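Local coordinates for protein QdtA (Thermoanaerobacterium thermosaccharolyticum, PDB 4O9E) that belongs to the WxcM-like family of the cupin clan, a beta-rich fold, and holds thymidine-5'-diphosphate and thymine as bound ligands, at residues Gly49-Lys54 and Val95-Phe100; Leu71-Glu76 and Asp126-Glu131. All coordinates share one frame; numbering follows the deposited sequence.

From the N terminus the chain meets 49-54 first, on strand 47-53, then 71-76 at the end of strand 67-73, then 95-100, and last 126-131 in helix 125-136. Interaction 1 closes a loop of 40 residues, rich in strand and without helix, by pairing strands 47-53 and 96-100. Interaction 2 closes one of 49 residues by bringing the helix against the turn after strand 67-73. The two loops cross rather than nest, since their segments alternate along the chain. Strands 67-73 and 96-100 are neighbours in one sheet, W96 N lies 2.9 Å from K72 O in a probable hydrogen bond, and both interactions reach the bound thymine.

Interaction 1. Residues Gly49-Lys54 and Val95-Phe100; sequences GYHSHK and VWREMF. Unlike the reference sequence in segment 49-54: S52 (reference Ala). Unlike the reference sequence in segment 95-100: V95 (reference Leu). With TYD (thymidine-5'-diphosphate), chain C; TDR (thymine), chain D.
W96 swings its indole away from its own amide nitrogen (chi1 176°) and lays one face over the main chain of Y50 and H51, CZ2 coming within 3.2 Å of Y50 C. H51 and R97 both tuck CG between backbone N and carbonyl carbon, and their side chains run alongside, pointing the same way. The imidazole stands nearly upright on the guanidinium, planes 86° apart, with H51 CE1 over one face and 3.5 Å from R97 NH2. The same ring turns NE2 to the thymidine-5'-diphosphate, where it donates a hydrogen bond to O3B; G49 N binds O1B. The backbone illustrates a G1 beta bulge: Y50 N donates to R97 O, and R97 N to H51 O, both at 2.8 Å. S52 OG donates to V95 O from above the carbonyl plane, at 2.7 Å. W96 NE1 grips E98 OE2 at 2.8 Å, on the anti side of the carboxylate; OE2 also accepts a long bond from thymine N3, while OE1 is salt-bridged to R70. In this antiparallel cupin sheet, strand 96-100 lies between strands 47-53 and 67-73, while Y125 and Y128 of helix 125-136 bring their rings against W96.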
loop_
_atom_site.group_PDB
_atom_site.type_symbol
_atom_site.label_atom_id
_atom_site.label_comp_id
_atom_site.label_asym_id
_atom_site.label_seq_id
_atom_site.Cartn_x
_atom_site.Cartn_y
_atom_site.Cartn_z
ATOM N N GLY A 49 7.194 13.678 10.088
ATOM C CA GLY A 49 8.259 12.909 10.706
ATOM C C GLY A 49 8.755 13.449 12.030
ATOM O O GLY A 49 7.989 13.688 12.961
ATOM N N TYR A 50 10.076 13.525 12.151
ATOM C CA TYR A 50 10.720 13.942 13.400
ATOM C C TYR A 50 10.575 12.860 14.468
ATOM O O TYR A 50 10.051 13.052 15.570
ATOM C CB TYR A 50 10.140 15.251 13.925
ATOM C CG TYR A 50 10.220 16.416 12.958
ATOM C CD1 TYR A 50 11.424 17.085 12.745
ATOM C CD2 TYR A 50 9.081 16.869 12.293
ATOM C CE1 TYR A 50 11.501 18.156 11.873
ATOM C CE2 TYR A 50 9.142 17.957 11.441
ATOM C CZ TYR A 50 10.359 18.587 11.239
ATOM O OH TYR A 50 10.451 19.670 10.393
ATOM N N HIS A 51 11.052 11.678 14.114
ATOM C CA HIS A 51 11.079 10.612 15.094
ATOM C C HIS A 51 11.896 9.472 14.547
ATOM O O HIS A 51 12.304 9.459 13.386
ATOM C CB HIS A 51 9.674 10.116 15.406
ATOM C CG HIS A 51 8.846 9.786 14.207
ATOM N ND1 HIS A 51 9.094 8.694 13.408
ATOM C CD2 HIS A 51 7.717 10.359 13.725
ATOM C CE1 HIS A 51 8.157 8.601 12.482
ATOM N NE2 HIS A 51 7.323 9.614 12.638
ATOM N N SER A 52 12.055 8.519 15.448
ATOM C CA SER A 52 12.695 7.242 15.208
ATOM C C SER A 52 11.785 6.171 15.803
ATOM O O SER A 52 10.751 6.480 16.403
ATOM C CB SER A 52 13.978 7.142 16.029
ATOM O OG SER A 52 14.799 6.254 15.297
ATOM N N HIS A 53 12.267 4.939 15.699
ATOM C CA HIS A 53 11.621 3.818 16.347
ATOM C C HIS A 53 12.651 2.941 17.009
ATOM O O HIS A 53 13.748 2.745 16.512
ATOM C CB HIS A 53 10.804 3.009 15.337
ATOM C CG HIS A 53 9.474 3.615 15.050
ATOM N ND1 HIS A 53 9.273 4.498 14.012
ATOM C CD2 HIS A 53 8.268 3.437 15.640
ATOM C CE1 HIS A 53 8.004 4.866 14.000
ATOM N NE2 HIS A 53 7.376 4.251 14.987
ATOM N N LYS A 54 12.251 2.402 18.150
ATOM C CA LYS A 54 13.073 1.414 18.814
ATOM C C LYS A 54 13.102 0.016 18.214
ATOM O O LYS A 54 14.162 -0.580 18.145
ATOM C CB LYS A 54 12.656 1.303 20.280
ATOM C CG LYS A 54 13.140 2.530 21.025
ATOM C CD LYS A 54 12.000 3.269 21.697
ATOM C CE LYS A 54 11.668 2.671 23.044
ATOM N NZ LYS A 54 10.474 3.465 23.435
ATOM N N VAL A 95 17.038 5.076 13.483
ATOM C CA VAL A 95 17.346 6.081 12.486
ATOM C C VAL A 95 16.261 7.129 12.634
ATOM O O VAL A 95 15.070 6.823 12.712
ATOM C CB VAL A 95 17.273 5.434 11.104
ATOM C CG1 VAL A 95 17.522 6.419 9.987
ATOM C CG2 VAL A 95 18.242 4.274 11.028
ATOM N N TRP A 96 16.683 8.381 12.560
ATOM C CA TRP A 96 15.770 9.497 12.738
ATOM C C TRP A 96 15.260 9.896 11.364
ATOM O O TRP A 96 15.981 9.940 10.374
ATOM C CB TRP A 96 16.462 10.629 13.515
ATOM C CG TRP A 96 15.642 11.904 13.676
ATOM C CD1 TRP A 96 15.513 12.920 12.756
ATOM C CD2 TRP A 96 14.817 12.274 14.782
ATOM N NE1 TRP A 96 14.643 13.878 13.214
ATOM C CE2 TRP A 96 14.266 13.549 14.486
ATOM C CE3 TRP A 96 14.543 11.697 16.024
ATOM C CZ2 TRP A 96 13.394 14.206 15.341
ATOM C CZ3 TRP A 96 13.724 12.378 16.893
ATOM C CH2 TRP A 96 13.165 13.625 16.559
ATOM N N ARG A 97 13.964 10.126 11.206
ATOM C CA ARG A 97 13.622 10.619 9.885
ATOM C C ARG A 97 12.668 11.803 9.821
ATOM O O ARG A 97 11.840 11.983 10.706
ATOM C CB ARG A 97 13.053 9.511 9.020
ATOM C CG ARG A 97 11.715 8.968 9.477
ATOM C CD ARG A 97 11.143 8.179 8.316
ATOM N NE ARG A 97 9.732 7.871 8.516
ATOM C CZ ARG A 97 9.312 6.962 9.381
ATOM N NH1 ARG A 97 10.233 6.291 10.065
ATOM N NH2 ARG A 97 8.007 6.731 9.489
ATOM N N GLU A 98 12.725 12.486 8.680
ATOM C CA GLU A 98 11.840 13.609 8.411
ATOM C C GLU A 98 11.517 13.505 6.932
ATOM O O GLU A 98 12.296 12.971 6.150
ATOM C CB GLU A 98 12.475 14.946 8.802
ATOM C CG GLU A 98 12.933 15.062 10.250
ATOM C CD GLU A 98 14.001 16.122 10.501
ATOM O OE1 GLU A 98 14.251 16.885 9.551
ATOM O OE2 GLU A 98 14.595 16.189 11.606
ATOM N N MET A 99 10.295 13.882 6.576
ATOM C CA MET A 99 9.845 13.758 5.193
ATOM C C MET A 99 9.357 15.122 4.702
ATOM O O MET A 99 8.640 15.835 5.408
ATOM C CB MET A 99 8.721 12.731 5.119
ATOM C CG MET A 99 9.158 11.386 5.697
ATOM S SD MET A 99 8.573 11.132 7.380
ATOM C CE MET A 99 6.921 10.608 6.918
ATOM N N PHE A 100 9.765 15.504 3.501
ATOM C CA PHE A 100 9.413 16.852 3.075
ATOM C C PHE A 100 9.358 16.877 1.564
ATOM O O PHE A 100 9.735 15.906 0.906
ATOM C CB PHE A 100 10.359 17.884 3.693
ATOM C CG PHE A 100 11.763 17.813 3.173
ATOM C CD1 PHE A 100 12.205 18.701 2.210
ATOM C CD2 PHE A 100 12.654 16.886 3.677
ATOM C CE1 PHE A 100 13.495 18.623 1.718
ATOM C CE2 PHE A 100 13.939 16.804 3.185
ATOM C CZ PHE A 100 14.373 17.688 2.222
HETATM P PA TYD C . 3.126 9.986 12.856
HETATM O O1A TYD C . 3.261 10.730 14.154
HETATM O O2A TYD C . 3.705 8.599 12.635
HETATM O O3A TYD C . 3.239 10.812 11.473
HETATM P PB TYD C . 4.534 11.135 10.558
HETATM O O1B TYD C . 4.806 12.583 10.936
HETATM O O2B TYD C . 3.978 10.988 9.174
HETATM O O3B TYD C . 5.651 10.166 10.887
HETATM O "O5'" TYD C . 1.526 9.915 12.935
HETATM C "C5'" TYD C . 0.546 10.941 12.891
HETATM C "C4'" TYD C . -0.641 10.414 13.695
HETATM O "O4'" TYD C . -1.244 9.227 13.173
HETATM C "C3'" TYD C . -0.251 10.029 15.111
HETATM O "O3'" TYD C . -1.222 10.651 15.944
HETATM C "C2'" TYD C . -0.467 8.534 15.312
HETATM C "C1'" TYD C . -1.389 8.190 14.151
HETATM N N1 TYD C . -1.067 6.878 13.582
HETATM C C2 TYD C . -1.868 5.822 13.742
HETATM O O2 TYD C . -2.936 5.935 14.368
HETATM N N3 TYD C . -1.604 4.637 13.161
HETATM C C4 TYD C . -0.442 4.472 12.503
HETATM O O4 TYD C . -0.168 3.352 12.047
HETATM C C5 TYD C . 0.428 5.540 12.347
HETATM C C5M TYD C . 1.702 5.450 11.557
HETATM C C6 TYD C . 0.073 6.762 12.896
HETATM N N1 TDR D . 16.464 19.341 15.808
HETATM C C2 TDR D . 15.527 18.605 15.207
HETATM O O2 TDR D . 14.388 18.502 15.713
HETATM N N3 TDR D . 15.818 17.977 14.065
HETATM C C4 TDR D . 17.027 18.076 13.504
HETATM O O4 TDR D . 17.162 17.444 12.434
HETATM C C5 TDR D . 18.095 18.889 14.160
HETATM C CM5 TDR D . 19.518 19.152 13.737
HETATM C C6 TDR D . 17.708 19.500 15.340
HETATM O O HOH W 1 13.554 3.780 13.007
#

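Interaction 2. Residues Leu71-Glu76 and Asp126-Glu131; sequences LKIPDE and DFYIDE. With TDR (thymine), chain D.
The Y128 ring turns its edge to strand 67-73, with I73 CA lying near the ring plane and 3.4 Å from Y128 OH, while K72 O approaches the ring obliquely. The setting is a beta hairpin of the cupin-type fold, whose type II beta turn from I73 to E76 is met by helix 125-136. The two residues that flank the bend are joined by paired backbone hydrogen bonds, E76 N to I73 O at 2.9 Å and I73 N to E76 O at 3.1 Å, with P74 and D75 between them. A chi1 of 173° carries the Y128 ring off the helix and across to the strand. Its hydroxyl sits 3.2 Å from K72 O and is hydrogen-bonded to L94 O, which satisfies it. I73 CG2 lies 3.8 Å from Y128 OH. Farther out, P74 CG meets I129 CD1 at 4.2 Å, and A132 and F136 of the same helix continue the apolar patch around the proline. The contact is small, burying 174 Å² in all. The side chain of K72, bent near its end, touches neither Y128 nor I129 and runs instead to the ligand, where NZ donates a 2.6 Å hydrogen bond to thymine O4.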
loop_
_atom_site.group_PDB
_atom_site.type_symbol
_atom_site.label_atom_id
_atom_site.label_comp_id
_atom_site.label_asym_id
_atom_site.label_seq_id
_atom_site.Cartn_x
_atom_site.Cartn_y
_atom_site.Cartn_z
ATOM N N LEU A 71 17.160 11.377 6.465
ATOM C CA LEU A 71 17.584 10.354 7.399
ATOM C C LEU A 71 18.835 10.777 8.141
ATOM O O LEU A 71 19.794 11.274 7.549
ATOM C CB LEU A 71 17.941 9.086 6.631
ATOM C CG LEU A 71 16.894 8.534 5.676
ATOM C CD1 LEU A 71 17.548 7.444 4.848
ATOM C CD2 LEU A 71 15.664 8.064 6.440
ATOM N N LYS A 72 18.830 10.522 9.440
ATOM C CA LYS A 72 19.937 10.960 10.275
ATOM C C LYS A 72 20.212 9.897 11.300
ATOM O O LYS A 72 19.277 9.369 11.898
ATOM C CB LYS A 72 19.503 12.190 11.068
ATOM C CG LYS A 72 19.166 13.387 10.197
ATOM C CD LYS A 72 18.612 14.576 10.970
ATOM C CE LYS A 72 19.461 14.861 12.198
ATOM N NZ LYS A 72 19.471 16.337 12.349
ATOM N N ILE A 73 21.490 9.650 11.519
ATOM C CA ILE A 73 21.953 8.980 12.719
ATOM C C ILE A 73 23.111 9.875 13.168
ATOM O O ILE A 73 23.502 10.755 12.401
ATOM C CB ILE A 73 22.415 7.547 12.404
ATOM C CG1 ILE A 73 23.602 7.502 11.446
ATOM C CG2 ILE A 73 21.287 6.743 11.766
ATOM C CD1 ILE A 73 24.307 6.167 11.338
ATOM N N PRO A 74 23.625 9.702 14.396
ATOM C CA PRO A 74 24.670 10.607 14.876
ATOM C C PRO A 74 25.786 10.747 13.856
ATOM O O PRO A 74 26.333 9.753 13.385
ATOM C CB PRO A 74 25.148 9.916 16.151
ATOM C CG PRO A 74 23.859 9.353 16.674
ATOM C CD PRO A 74 23.280 8.721 15.436
ATOM N N ASP A 75 26.056 11.987 13.468
ATOM C CA ASP A 75 27.212 12.292 12.634
ATOM C C ASP A 75 26.929 12.000 11.167
ATOM O O ASP A 75 27.864 12.014 10.374
ATOM C CB ASP A 75 28.449 11.476 13.049
ATOM C CG ASP A 75 28.995 11.832 14.433
ATOM O OD1 ASP A 75 28.859 12.996 14.865
ATOM O OD2 ASP A 75 29.632 10.968 15.078
ATOM N N GLU A 76 25.693 11.724 10.758
ATOM C CA GLU A 76 25.543 11.275 9.387
ATOM C C GLU A 76 24.157 11.626 8.896
ATOM O O GLU A 76 23.161 11.379 9.574
ATOM C CB GLU A 76 25.745 9.761 9.325
ATOM C CG GLU A 76 25.957 9.251 7.916
ATOM C CD GLU A 76 27.181 9.893 7.293
ATOM O OE1 GLU A 76 26.984 10.564 6.259
ATOM O OE2 GLU A 76 28.285 9.762 7.871
ATOM N N ASP A 126 16.513 14.792 21.739
ATOM C CA ASP A 126 17.655 14.574 22.641
ATOM C C ASP A 126 17.729 13.130 23.166
ATOM O O ASP A 126 18.794 12.541 23.357
ATOM C CB ASP A 126 17.615 15.561 23.813
ATOM C CG ASP A 126 17.849 17.006 23.403
ATOM O OD1 ASP A 126 18.511 17.346 22.409
ATOM O OD2 ASP A 126 17.299 17.867 24.104
ATOM N N PHE A 127 16.573 12.515 23.392
ATOM C CA PHE A 127 16.581 11.114 23.817
ATOM C C PHE A 127 16.967 10.264 22.606
ATOM O O PHE A 127 17.824 9.378 22.716
ATOM C CB PHE A 127 15.280 10.723 24.534
ATOM C CG PHE A 127 15.221 9.269 24.942
ATOM C CD1 PHE A 127 16.002 8.786 25.990
ATOM C CD2 PHE A 127 14.370 8.372 24.287
ATOM C CE1 PHE A 127 15.942 7.454 26.369
ATOM C CE2 PHE A 127 14.300 7.037 24.664
ATOM C CZ PHE A 127 15.104 6.575 25.693
ATOM N N TYR A 128 16.481 10.583 21.408
ATOM C CA TYR A 128 17.021 9.912 20.218
ATOM C C TYR A 128 18.559 9.878 20.154
ATOM O O TYR A 128 19.178 8.817 20.023
ATOM C CB TYR A 128 16.464 10.497 18.918
ATOM C CG TYR A 128 17.201 9.862 17.761
ATOM C CD1 TYR A 128 16.978 8.520 17.438
ATOM C CD2 TYR A 128 18.196 10.556 17.071
ATOM C CE1 TYR A 128 17.715 7.898 16.453
ATOM C CE2 TYR A 128 18.912 9.946 16.069
ATOM C CZ TYR A 128 18.670 8.622 15.769
ATOM O OH TYR A 128 19.429 8.029 14.800
ATOM N N ILE A 129 19.205 11.044 20.185
ATOM C CA ILE A 129 20.657 11.100 20.052
ATOM C C ILE A 129 21.296 10.341 21.203
ATOM O O ILE A 129 22.266 9.644 20.986
ATOM C CB ILE A 129 21.178 12.554 19.969
ATOM C CG1 ILE A 129 20.777 13.192 18.631
ATOM C CG2 ILE A 129 22.665 12.673 20.278
ATOM C CD1 ILE A 129 21.506 12.770 17.375
ATOM N N ASP A 130 20.781 10.437 22.418
ATOM C CA ASP A 130 21.386 9.643 23.492
ATOM C C ASP A 130 21.322 8.130 23.240
ATOM O O ASP A 130 22.246 7.393 23.593
ATOM C CB ASP A 130 20.630 9.844 24.807
ATOM C CG ASP A 130 21.007 11.113 25.543
ATOM O OD1 ASP A 130 22.030 11.746 25.209
ATOM O OD2 ASP A 130 20.276 11.453 26.498
ATOM N N GLU A 131 20.198 7.655 22.709
ATOM C CA GLU A 131 20.049 6.211 22.502
ATOM C C GLU A 131 20.864 5.797 21.294
ATOM O O GLU A 131 21.513 4.755 21.334
ATOM C CB GLU A 131 18.588 5.803 22.301
ATOM C CG GLU A 131 17.717 5.898 23.542
ATOM C CD GLU A 131 18.231 4.954 24.613
ATOM O OE1 GLU A 131 18.148 3.725 24.408
ATOM O OE2 GLU A 131 18.791 5.458 25.610
HETATM N N1 TDR D . 16.464 19.341 15.808
HETATM C C2 TDR D . 15.527 18.605 15.207
HETATM O O2 TDR D . 14.388 18.502 15.713
HETATM N N3 TDR D . 15.818 17.977 14.065
HETATM C C4 TDR D . 17.027 18.076 13.504
HETATM O O4 TDR D . 17.162 17.444 12.434
HETATM C C5 TDR D . 18.095 18.889 14.160
HETATM C CM5 TDR D . 19.518 19.152 13.737
HETATM C C6 TDR D . 17.708 19.500 15.340
#